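Local coordinates for protein 70 kDa peptidylprolyl isomerase, putative (Plasmodium falciparum, PDB 2FBN) that probably acts as an FK506-binding peptidylprolyl isomerase whose C-terminal TPR domain interacts with the C-terminal pentapeptide of Hsp90, at residues Met133-Lys142 / Tyr162-Arg173. Sequence-based numbering, arbitrary orientation.
Sequences MYFGFLEEAK and YELCVNKLKEAR
Arg173 NH2 is gripped from two directions, by Glu139 OE2 in a salt bridge of 2.9 Å and by a water at 2.7 Å that also accepts a longer bond from Lys142 NZ. These charged groups flank a worked example of tetratricopeptide-repeat packing: the turn joining the two helices of a repeat, and the start of its second helix, lie against the following helix 156-173. A second water takes the N-H of Arg173 NE and donates to Glu139 OE1, so OE2 binds the guanidinium directly and OE1 through water. The two waters lie at the edge of that group, whereas the carboxylate is turned 76° from its plane and Leu169 CD2 lies above one face, offset toward its rim. Helix segments 138-142 and 162-173 run nearly antiparallel (151°), with axes 9.4 Å apart. Gly136 ends the first helix in a Schellman motif, and Phe137 occupies the N-cap position of the second.

Two side chains pack as knobs into holes. Cys165 sits among Met133, Leu138, Ala141 and Lys142; its SG, anti to the backbone N (chi1 -166°), is thereby brought 3.5 Å from Ala141 CB. Conversely, Lys142 enters the hole formed by Tyr162, Cys165, Val166 and Leu169, its extended chain carrying CE past the phenol while CD meets Leu169 CD2. Leu138 spreads over Leu169 and Ala172, its CB 3.6 Å from Leu169 CD1. Ala172 and Arg173 also pack on Tyr27 of the second subunit. Toward the turn, Met133 crosses Lys168 at about a right angle, and its chain bends at chi3 to set CE above one face of the Tyr134 ring, off-centre, and 3.8 Å from Leu164 CD2. There one water donates to Met133 O and accepts from Lys168 NZ at 2.9 Å.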
ATOM      1  N   MET A 133      17.059  -3.243   7.227  1.00 17.58           N
ATOM      2  CA  MET A 133      18.298  -2.901   7.923  1.00 18.95           C
ATOM      3  C   MET A 133      18.376  -1.406   8.224  1.00 18.37           C
ATOM      4  O   MET A 133      18.606  -1.007   9.377  1.00 19.37           O
ATOM      5  CB  MET A 133      19.505  -3.330   7.090  1.00 18.25           C
ATOM      6  CG  MET A 133      20.816  -2.797   7.613  1.00 18.70           C
ATOM      7  SD  MET A 133      22.171  -3.440   6.620  1.00 20.71           S
ATOM      8  CE  MET A 133      21.871  -2.658   5.036  1.00 23.20           C
ATOM      9  N   TYR A 134      18.181  -0.579   7.198  1.00 18.21           N
ATOM     10  CA  TYR A 134      18.319   0.861   7.372  1.00 18.82           C
ATOM     11  C   TYR A 134      17.202   1.452   8.224  1.00 18.65           C
ATOM     12  O   TYR A 134      17.416   2.477   8.875  1.00 19.87           O
ATOM     13  CB  TYR A 134      18.401   1.573   6.031  1.00 18.55           C
ATOM     14  CG  TYR A 134      19.753   1.405   5.374  1.00 19.44           C
ATOM     15  CD1 TYR A 134      20.919   1.866   6.009  1.00 21.73           C
ATOM     16  CD2 TYR A 134      19.869   0.789   4.130  1.00 18.60           C
ATOM     17  CE1 TYR A 134      22.172   1.739   5.411  1.00 21.58           C
ATOM     18  CE2 TYR A 134      21.128   0.654   3.519  1.00 18.79           C
ATOM     19  CZ  TYR A 134      22.262   1.124   4.171  1.00 20.69           C
ATOM     20  OH  TYR A 134      23.496   0.985   3.574  1.00 21.62           O
ATOM     21  N   PHE A 135      16.042   0.801   8.253  1.00 18.20           N
ATOM     22  CA  PHE A 135      14.946   1.306   9.097  1.00 19.15           C
ATOM     23  C   PHE A 135      15.099   0.867  10.554  1.00 20.09           C
ATOM     24  O   PHE A 135      14.464   1.433  11.448  1.00 20.75           O
ATOM     25  CB  PHE A 135      13.570   0.871   8.568  1.00 19.09           C
ATOM     26  CG  PHE A 135      12.418   1.667   9.159  1.00 20.11           C
ATOM     27  CD1 PHE A 135      12.271   3.019   8.871  1.00 21.56           C
ATOM     28  CD2 PHE A 135      11.483   1.049  10.004  1.00 21.81           C
ATOM     29  CE1 PHE A 135      11.183   3.761   9.424  1.00 21.22           C
ATOM     30  CE2 PHE A 135      10.390   1.774  10.535  1.00 22.39           C
ATOM     31  CZ  PHE A 135      10.256   3.135  10.244  1.00 20.18           C
ATOM     32  N   GLY A 136      15.936  -0.138  10.791  1.00 19.78           N
ATOM     33  CA  GLY A 136      16.170  -0.610  12.147  1.00 20.93           C
ATOM     34  C   GLY A 136      15.568  -1.953  12.499  1.00 20.94           C
ATOM     35  O   GLY A 136      15.681  -2.403  13.651  1.00 21.45           O
ATOM     36  N   PHE A 137      14.961  -2.628  11.519  1.00 20.20           N
ATOM     37  CA  PHE A 137      14.495  -3.990  11.699  1.00 20.06           C
ATOM     38  C   PHE A 137      15.668  -4.945  11.482  1.00 19.87           C
ATOM     39  O   PHE A 137      15.713  -5.709  10.510  1.00 19.66           O
ATOM     40  CB  PHE A 137      13.331  -4.308  10.757  1.00 19.95           C
ATOM     41  CG  PHE A 137      12.038  -3.628  11.144  1.00 20.95           C
ATOM     42  CD1 PHE A 137      11.405  -3.946  12.351  1.00 20.26           C
ATOM     43  CD2 PHE A 137      11.460  -2.695  10.302  1.00 21.23           C
ATOM     44  CE1 PHE A 137      10.180  -3.324  12.719  1.00 20.75           C
ATOM     45  CE2 PHE A 137      10.229  -2.061  10.650  1.00 21.61           C
ATOM     46  CZ  PHE A 137       9.606  -2.379  11.868  1.00 20.59           C
ATOM     47  N   LEU A 138      16.624  -4.864  12.408  1.00 19.76           N
ATOM     48  CA  LEU A 138      17.930  -5.531  12.246  1.00 20.31           C
ATOM     49  C   LEU A 138      17.889  -7.048  12.263  1.00 20.83           C
ATOM     50  O   LEU A 138      18.537  -7.694  11.437  1.00 21.25           O
ATOM     51  CB  LEU A 138      18.939  -5.014  13.282  1.00 19.51           C
ATOM     52  CG  LEU A 138      19.269  -3.525  13.199  1.00 20.57           C
ATOM     53  CD1 LEU A 138      20.314  -3.151  14.246  1.00 21.24           C
ATOM     54  CD2 LEU A 138      19.723  -3.123  11.792  1.00 21.54           C
ATOM     55  N   GLU A 139      17.118  -7.635  13.175  1.00 22.29           N
ATOM     56  CA  GLU A 139      17.017  -9.095  13.234  1.00 22.71           C
ATOM     57  C   GLU A 139      16.319  -9.631  11.986  1.00 21.97           C
ATOM     58  O   GLU A 139      16.766 -10.605  11.392  1.00 22.46           O
ATOM     59  CB  GLU A 139      16.295  -9.533  14.511  1.00 23.85           C
ATOM     60  CG  GLU A 139      16.925  -8.931  15.745  1.00 28.72           C
ATOM     61  CD  GLU A 139      17.803  -9.901  16.490  1.00 37.02           C
ATOM     62  OE1 GLU A 139      17.587 -10.053  17.720  1.00 40.21           O
ATOM     63  OE2 GLU A 139      18.687 -10.520  15.853  1.00 41.45           O
ATOM     64  N   GLU A 140      15.241  -8.948  11.593  1.00 21.90           N
ATOM     65  CA  GLU A 140      14.522  -9.211  10.356  1.00 21.26           C
ATOM     66  C   GLU A 140      15.463  -9.149   9.154  1.00 21.15           C
ATOM     67  O   GLU A 140      15.503 -10.073   8.330  1.00 21.18           O
ATOM     68  CB  GLU A 140      13.383  -8.199  10.162  1.00 22.50           C
ATOM     69  CG  GLU A 140      12.226  -8.363  11.171  1.00 23.57           C
ATOM     70  CD  GLU A 140      12.415  -7.634  12.531  1.00 29.35           C
ATOM     71  OE1 GLU A 140      13.471  -6.997  12.823  1.00 28.05           O
ATOM     72  OE2 GLU A 140      11.442  -7.706  13.329  1.00 31.32           O
ATOM     73  N   ALA A 141      16.206  -8.053   9.069  1.00 20.45           N
ATOM     74  CA  ALA A 141      17.143  -7.849   7.959  1.00 20.01           C
ATOM     75  C   ALA A 141      18.192  -8.963   7.893  1.00 20.04           C
ATOM     76  O   ALA A 141      18.527  -9.464   6.806  1.00 20.23           O
ATOM     77  CB  ALA A 141      17.819  -6.513   8.096  1.00 19.29           C
ATOM     78  N   LYS A 142      18.706  -9.355   9.052  1.00 21.33           N
ATOM     79  CA  LYS A 142      19.722 -10.409   9.080  1.00 22.41           C
ATOM     80  C   LYS A 142      19.163 -11.694   8.479  1.00 22.78           C
ATOM     81  O   LYS A 142      19.851 -12.384   7.717  1.00 22.87           O
ATOM     82  CB  LYS A 142      20.232 -10.621  10.505  1.00 22.92           C
ATOM     83  CG  LYS A 142      21.341 -11.658  10.586  1.00 24.93           C
ATOM     84  CD  LYS A 142      21.932 -11.710  11.964  1.00 28.23           C
ATOM     85  CE  LYS A 142      22.903 -12.879  12.068  1.00 31.37           C
ATOM     86  NZ  LYS A 142      23.269 -13.113  13.490  1.00 33.88           N
ATOM     87  N   TYR A 162      24.789  -7.866   4.011  1.00 19.06           N
ATOM     88  CA  TYR A 162      24.795  -8.780   5.157  1.00 20.72           C
ATOM     89  C   TYR A 162      25.851  -8.405   6.212  1.00 20.58           C
ATOM     90  O   TYR A 162      25.555  -8.346   7.403  1.00 20.76           O
ATOM     91  CB  TYR A 162      24.974 -10.240   4.712  1.00 21.41           C
ATOM     92  CG  TYR A 162      24.974 -11.180   5.896  1.00 23.89           C
ATOM     93  CD1 TYR A 162      23.770 -11.595   6.483  1.00 25.56           C
ATOM     94  CD2 TYR A 162      26.175 -11.611   6.475  1.00 25.77           C
ATOM     95  CE1 TYR A 162      23.770 -12.435   7.597  1.00 26.15           C
ATOM     96  CE2 TYR A 162      26.182 -12.455   7.584  1.00 27.36           C
ATOM     97  CZ  TYR A 162      24.978 -12.868   8.133  1.00 26.05           C
ATOM     98  OH  TYR A 162      24.994 -13.692   9.238  1.00 28.75           O
ATOM     99  N   GLU A 163      27.079  -8.122   5.773  1.00 20.77           N
ATOM    100  CA  GLU A 163      28.123  -7.675   6.682  1.00 21.80           C
ATOM    101  C   GLU A 163      27.739  -6.383   7.394  1.00 21.14           C
ATOM    102  O   GLU A 163      27.990  -6.234   8.586  1.00 21.53           O
ATOM    103  CB  GLU A 163      29.458  -7.510   5.942  1.00 22.01           C
ATOM    104  CG  GLU A 163      30.018  -8.823   5.398  1.00 24.88           C
ATOM    105  CD  GLU A 163      30.366  -9.817   6.500  1.00 30.07           C
ATOM    106  OE1 GLU A 163      30.683  -9.391   7.636  1.00 31.22           O
ATOM    107  OE2 GLU A 163      30.321 -11.033   6.221  1.00 34.45           O
ATOM    108  N   LEU A 164      27.110  -5.456   6.671  1.00 20.08           N
ATOM    109  CA  LEU A 164      26.727  -4.196   7.307  1.00 20.17           C
ATOM    110  C   LEU A 164      25.641  -4.510   8.353  1.00 20.65           C
ATOM    111  O   LEU A 164      25.684  -4.014   9.474  1.00 19.95           O
ATOM    112  CB  LEU A 164      26.210  -3.201   6.262  1.00 19.79           C
ATOM    113  CG  LEU A 164      25.713  -1.844   6.784  1.00 20.13           C
ATOM    114  CD1 LEU A 164      26.763  -1.137   7.631  1.00 20.36           C
ATOM    115  CD2 LEU A 164      25.274  -0.962   5.620  1.00 20.58           C
ATOM    116  N   CYS A 165      24.694  -5.362   7.971  1.00 21.26           N
ATOM    117  CA  CYS A 165      23.619  -5.742   8.890  1.00 21.84           C
ATOM    118  C   CYS A 165      24.173  -6.299  10.196  1.00 22.11           C
ATOM    119  O   CYS A 165      23.782  -5.871  11.279  1.00 22.53           O
ATOM    120  CB  CYS A 165      22.674  -6.747   8.247  1.00 21.46           C
ATOM    121  SG  CYS A 165      21.140  -6.875   9.222  1.00 22.72           S
ATOM    122  N   VAL A 166      25.103  -7.245  10.088  1.00 22.66           N
ATOM    123  CA  VAL A 166      25.708  -7.884  11.269  1.00 23.89           C
ATOM    124  C   VAL A 166      26.487  -6.864  12.116  1.00 23.62           C
ATOM    125  O   VAL A 166      26.424  -6.880  13.352  1.00 24.24           O
ATOM    126  CB  VAL A 166      26.586  -9.094  10.833  1.00 24.20           C
ATOM    127  CG1 VAL A 166      27.422  -9.633  11.996  1.00 26.27           C
ATOM    128  CG2 VAL A 166      25.699 -10.189  10.261  1.00 26.38           C
ATOM    129  N   ASN A 167      27.189  -5.957  11.437  1.00 23.31           N
ATOM    130  CA  ASN A 167      27.891  -4.853  12.100  1.00 23.97           C
ATOM    131  C   ASN A 167      26.922  -3.986  12.911  1.00 23.90           C
ATOM    132  O   ASN A 167      27.159  -3.697  14.078  1.00 24.10           O
ATOM    133  CB  ASN A 167      28.647  -4.016  11.058  1.00 24.44           C
ATOM    134  CG  ASN A 167      29.413  -2.858  11.663  1.00 27.22           C
ATOM    135  OD1 ASN A 167      28.839  -1.814  11.954  1.00 28.10           O
ATOM    136  ND2 ASN A 167      30.731  -3.026  11.822  1.00 28.05           N
ATOM    137  N   LYS A 168      25.834  -3.567  12.268  1.00 23.45           N
ATOM    138  CA  LYS A 168      24.792  -2.785  12.916  1.00 24.11           C
ATOM    139  C   LYS A 168      24.182  -3.508  14.115  1.00 25.29           C
ATOM    140  O   LYS A 168      23.972  -2.896  15.167  1.00 26.05           O
ATOM    141  CB  LYS A 168      23.694  -2.475  11.896  1.00 23.49           C
ATOM    142  CG  LYS A 168      24.100  -1.419  10.884  1.00 22.29           C
ATOM    143  CD  LYS A 168      22.946  -1.112   9.934  1.00 23.91           C
ATOM    144  CE  LYS A 168      23.202   0.147   9.141  1.00 26.74           C
ATOM    145  NZ  LYS A 168      22.806   1.363   9.912  1.00 28.40           N
ATOM    146  N   LEU A 169      23.895  -4.798  13.951  1.00 26.82           N
ATOM    147  CA  LEU A 169      23.240  -5.587  14.993  1.00 29.02           C
ATOM    148  C   LEU A 169      24.154  -5.768  16.208  1.00 31.03           C
ATOM    149  O   LEU A 169      23.712  -5.634  17.347  1.00 31.35           O
ATOM    150  CB  LEU A 169      22.758  -6.930  14.445  1.00 28.23           C
ATOM    151  CG  LEU A 169      21.855  -7.831  15.299  1.00 29.25           C
ATOM    152  CD1 LEU A 169      20.545  -7.137  15.735  1.00 28.63           C
ATOM    153  CD2 LEU A 169      21.571  -9.115  14.541  1.00 29.10           C
ATOM    154  N   LYS A 170      25.435  -6.032  15.962  1.00 33.26           N
ATOM    155  CA  LYS A 170      26.413  -6.120  17.055  1.00 35.69           C
ATOM    156  C   LYS A 170      26.547  -4.790  17.818  1.00 36.68           C
ATOM    157  O   LYS A 170      26.607  -4.784  19.048  1.00 37.08           O
ATOM    158  CB  LYS A 170      27.762  -6.650  16.545  1.00 35.48           C
ATOM    159  CG  LYS A 170      27.684  -8.113  16.054  1.00 36.80           C
ATOM    160  CD  LYS A 170      29.055  -8.795  15.862  1.00 37.27           C
ATOM    161  CE  LYS A 170      29.671  -8.489  14.497  1.00 40.69           C
ATOM    162  NZ  LYS A 170      30.784  -9.425  14.109  1.00 42.68           N
ATOM    163  N   GLU A 171      26.565  -3.670  17.100  1.00 37.91           N
ATOM    164  CA  GLU A 171      26.538  -2.350  17.736  1.00 39.91           C
ATOM    165  C   GLU A 171      25.244  -2.136  18.540  1.00 40.27           C
ATOM    166  O   GLU A 171      25.294  -1.740  19.703  1.00 40.24           O
ATOM    167  CB  GLU A 171      26.761  -1.224  16.710  1.00 39.81           C
ATOM    168  CG  GLU A 171      26.625   0.201  17.278  1.00 41.51           C
ATOM    169  CD  GLU A 171      27.383   1.273  16.487  1.00 42.41           C
ATOM    170  OE1 GLU A 171      26.844   2.400  16.338  1.00 45.86           O
ATOM    171  OE2 GLU A 171      28.522   1.013  16.025  1.00 45.58           O
ATOM    172  N   ALA A 172      24.097  -2.419  17.921  1.00 41.22           N
ATOM    173  CA  ALA A 172      22.784  -2.185  18.549  1.00 42.47           C
ATOM    174  C   ALA A 172      22.620  -2.943  19.861  1.00 43.64           C
ATOM    175  O   ALA A 172      22.068  -2.408  20.835  1.00 43.70           O
ATOM    176  CB  ALA A 172      21.657  -2.548  17.594  1.00 41.92           C
ATOM    177  N   ARG A 173      23.107  -4.183  19.883  1.00 44.91           N
ATOM    178  CA  ARG A 173      23.009  -5.041  21.064  1.00 46.40           C
ATOM    179  C   ARG A 173      23.821  -4.526  22.261  1.00 47.19           C
ATOM    180  O   ARG A 173      23.498  -4.836  23.410  1.00 47.68           O
ATOM    181  CB  ARG A 173      23.380  -6.481  20.719  1.00 46.34           C
ATOM    182  CG  ARG A 173      22.278  -7.238  19.998  1.00 47.61           C
ATOM    183  CD  ARG A 173      22.810  -8.521  19.391  1.00 49.44           C
ATOM    184  NE  ARG A 173      21.746  -9.360  18.844  1.00 51.03           N
ATOM    185  CZ  ARG A 173      21.956 -10.404  18.046  1.00 52.34           C
ATOM    186  NH1 ARG A 173      23.193 -10.738  17.694  1.00 53.61           N
ATOM    187  NH2 ARG A 173      20.931 -11.116  17.598  1.00 52.66           N
TER
HETATM  188  O   HOH W   1      20.053   0.949  10.679  1.00 29.04           O
HETATM  189  O   HOH W   2      19.007  -8.312  19.148  1.00 41.28           O
HETATM  190  O   HOH W   3      20.716 -12.885  15.511  1.00 53.47           O